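Local coordinates for periplasmic solute binding protein (Liberibacter asiaticus, PDB 5Z2J) that binds manganese and zinc ions and probably serves as the periplasmic solute-binding component of a metal-uptake transporter, at residues A[37-42]-A[64-69]. The protein carries 1 engineered substitution. Residues are numbered along the deposited sequence; the frame is centred on the assembly and turned at random.
Engineered in segment 37-42: Ala-38 (natural residue Ser).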
# COMPACT_ATOMS: atom_id res chain seq x y z
N ASP A 37 -4.76 8.93 -7.16
CA ASP A 37 -4.34 9.07 -5.79
C ASP A 37 -5.54 8.76 -4.89
O ASP A 37 -6.50 9.52 -4.84
CB ASP A 37 -3.89 10.56 -5.60
CG ASP A 37 -3.36 10.90 -4.16
OD1 ASP A 37 -3.99 10.54 -3.15
OD2 ASP A 37 -2.37 11.66 -4.02
N ALA A 38 -5.42 7.68 -4.12
CA ALA A 38 -6.46 7.35 -3.11
C ALA A 38 -6.72 8.38 -2.04
O ALA A 38 -7.81 8.45 -1.55
CB ALA A 38 -6.27 5.95 -2.50
N HIS A 39 -5.73 9.19 -1.69
CA HIS A 39 -5.88 10.12 -0.56
C HIS A 39 -6.59 11.39 -1.03
O HIS A 39 -7.47 11.86 -0.31
CB HIS A 39 -4.54 10.39 0.25
CG HIS A 39 -4.73 11.29 1.44
ND1 HIS A 39 -4.54 12.66 1.37
CD2 HIS A 39 -5.17 11.04 2.69
CE1 HIS A 39 -4.83 13.21 2.54
NE2 HIS A 39 -5.23 12.25 3.36
N SER A 40 -6.29 11.90 -2.21
CA SER A 40 -6.89 13.19 -2.72
C SER A 40 -8.05 13.10 -3.78
O SER A 40 -8.49 14.11 -4.29
CB SER A 40 -5.82 14.02 -3.36
OG SER A 40 -5.19 13.17 -4.33
N TYR A 41 -8.57 11.92 -4.01
CA TYR A 41 -9.75 11.65 -4.88
C TYR A 41 -11.03 12.44 -4.68
O TYR A 41 -11.53 12.59 -3.56
CB TYR A 41 -10.08 10.14 -4.77
CG TYR A 41 -11.05 9.66 -5.78
CD1 TYR A 41 -10.65 9.50 -7.08
CD2 TYR A 41 -12.35 9.28 -5.41
CE1 TYR A 41 -11.55 9.10 -8.03
CE2 TYR A 41 -13.28 8.85 -6.34
CZ TYR A 41 -12.87 8.74 -7.65
OH TYR A 41 -13.72 8.33 -8.62
N GLN A 42 -11.59 12.90 -5.78
CA GLN A 42 -12.94 13.45 -5.80
C GLN A 42 -14.07 12.46 -6.24
O GLN A 42 -14.20 12.11 -7.43
CB GLN A 42 -12.99 14.63 -6.79
CG GLN A 42 -14.39 15.31 -6.95
CD GLN A 42 -14.97 15.85 -5.63
OE1 GLN A 42 -14.52 16.89 -5.14
NE2 GLN A 42 -15.96 15.15 -5.05
N LEU A 64 -6.44 6.95 5.15
CA LEU A 64 -6.25 7.03 3.71
C LEU A 64 -7.49 7.74 3.07
O LEU A 64 -7.34 8.50 2.14
CB LEU A 64 -6.08 5.64 3.08
CG LEU A 64 -5.94 5.66 1.56
CD1 LEU A 64 -4.67 6.40 1.18
CD2 LEU A 64 -5.87 4.28 1.05
N GLU A 65 -8.66 7.41 3.58
CA GLU A 65 -9.92 7.87 2.98
C GLU A 65 -10.46 9.10 3.69
O GLU A 65 -11.65 9.50 3.52
CB GLU A 65 -10.95 6.75 3.05
CG GLU A 65 -10.62 5.52 2.26
CD GLU A 65 -9.83 4.44 3.02
OE1 GLU A 65 -9.65 4.57 4.27
OE2 GLU A 65 -9.45 3.44 2.33
N GLU A 66 -9.63 9.75 4.46
CA GLU A 66 -10.18 10.72 5.40
C GLU A 66 -10.98 11.88 4.71
O GLU A 66 -11.98 12.36 5.27
CB GLU A 66 -9.07 11.30 6.28
CG GLU A 66 -8.04 12.08 5.52
CD GLU A 66 -6.89 12.54 6.43
OE1 GLU A 66 -7.09 12.63 7.68
OE2 GLU A 66 -5.79 12.81 5.88
N THR A 67 -10.51 12.29 3.53
CA THR A 67 -11.17 13.38 2.81
C THR A 67 -12.53 12.97 2.20
O THR A 67 -13.36 13.85 1.98
CB THR A 67 -10.33 14.00 1.70
OG1 THR A 67 -10.11 13.05 0.69
CG2 THR A 67 -9.01 14.51 2.21
N TYR A 68 -12.80 11.65 2.00
CA TYR A 68 -14.11 11.22 1.44
C TYR A 68 -14.95 10.27 2.28
O TYR A 68 -15.99 9.81 1.83
CB TYR A 68 -13.93 10.72 0.01
CG TYR A 68 -12.89 9.71 -0.20
CD1 TYR A 68 -13.18 8.38 -0.06
CD2 TYR A 68 -11.59 10.07 -0.52
CE1 TYR A 68 -12.21 7.42 -0.29
CE2 TYR A 68 -10.62 9.12 -0.73
CZ TYR A 68 -10.90 7.81 -0.64
OH TYR A 68 -10.05 6.74 -0.86
N MET A 69 -14.54 10.04 3.53
CA MET A 69 -15.39 9.36 4.44
C MET A 69 -16.81 9.88 4.50
O MET A 69 -17.78 9.08 4.66
CB MET A 69 -14.82 9.25 5.86
CG MET A 69 -13.68 8.27 5.93
SD MET A 69 -13.92 6.53 5.48
CE MET A 69 -15.14 6.10 6.68
O HOH W 1 -8.40 11.12 1.97
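His-39 and Glu-66 join two loops of the N-terminal half of this family 9 solute-binding protein. Residues 37-42 follow strand 27-30 of its four-stranded parallel sheet, and residues 64-69 follow strand 56-59. His-39 is one of the residues seen binding manganese or zinc in this protein, with His-106, Glu-172 and Asp-247. His-39 NE2 donates to Glu-66 OE2, at 2.6 Å and nearly straight (169°). The oxygen lies in the ring plane and uses its anti lone pair, while the carboxylate is turned 65° from the ring. ND1 is hydrogen-bonded to Ser-194, so both ring nitrogens have partners and the ring's rotation is fixed. CG of His-39 stands anti to the backbone N (chi1 -177°), which carries the ring toward residues 64-69. Its CA-H points at Leu-64 O. Asp-37 OD1 accepts from His-39 N, an Asx turn, and from Ser-40 N, which makes the Asx motif. One carboxylate oxygen thus holds two successive backbone N-H groups at the start of the loop. Leu-64 lays its two methyls against Ala-38, an engineered residue; Leu-64 CD2 comes within 3.9 Å of Ala-38 CB. Tyr-68 meets Ala-38 at its backbone carbonyl. Tyr-68 OH donates to Ala-38 O at 2.9 Å, with the carbonyl oxygen in the plane of the phenol ring, at its edge. Leu-31 and Val-32 also touch this tyrosine. One water ties the two backbones together over a face of the His-39 ring: it donates to His-39 O (2.6 Å) and Leu-64 O (2.8 Å) and accepts from Thr-67 N.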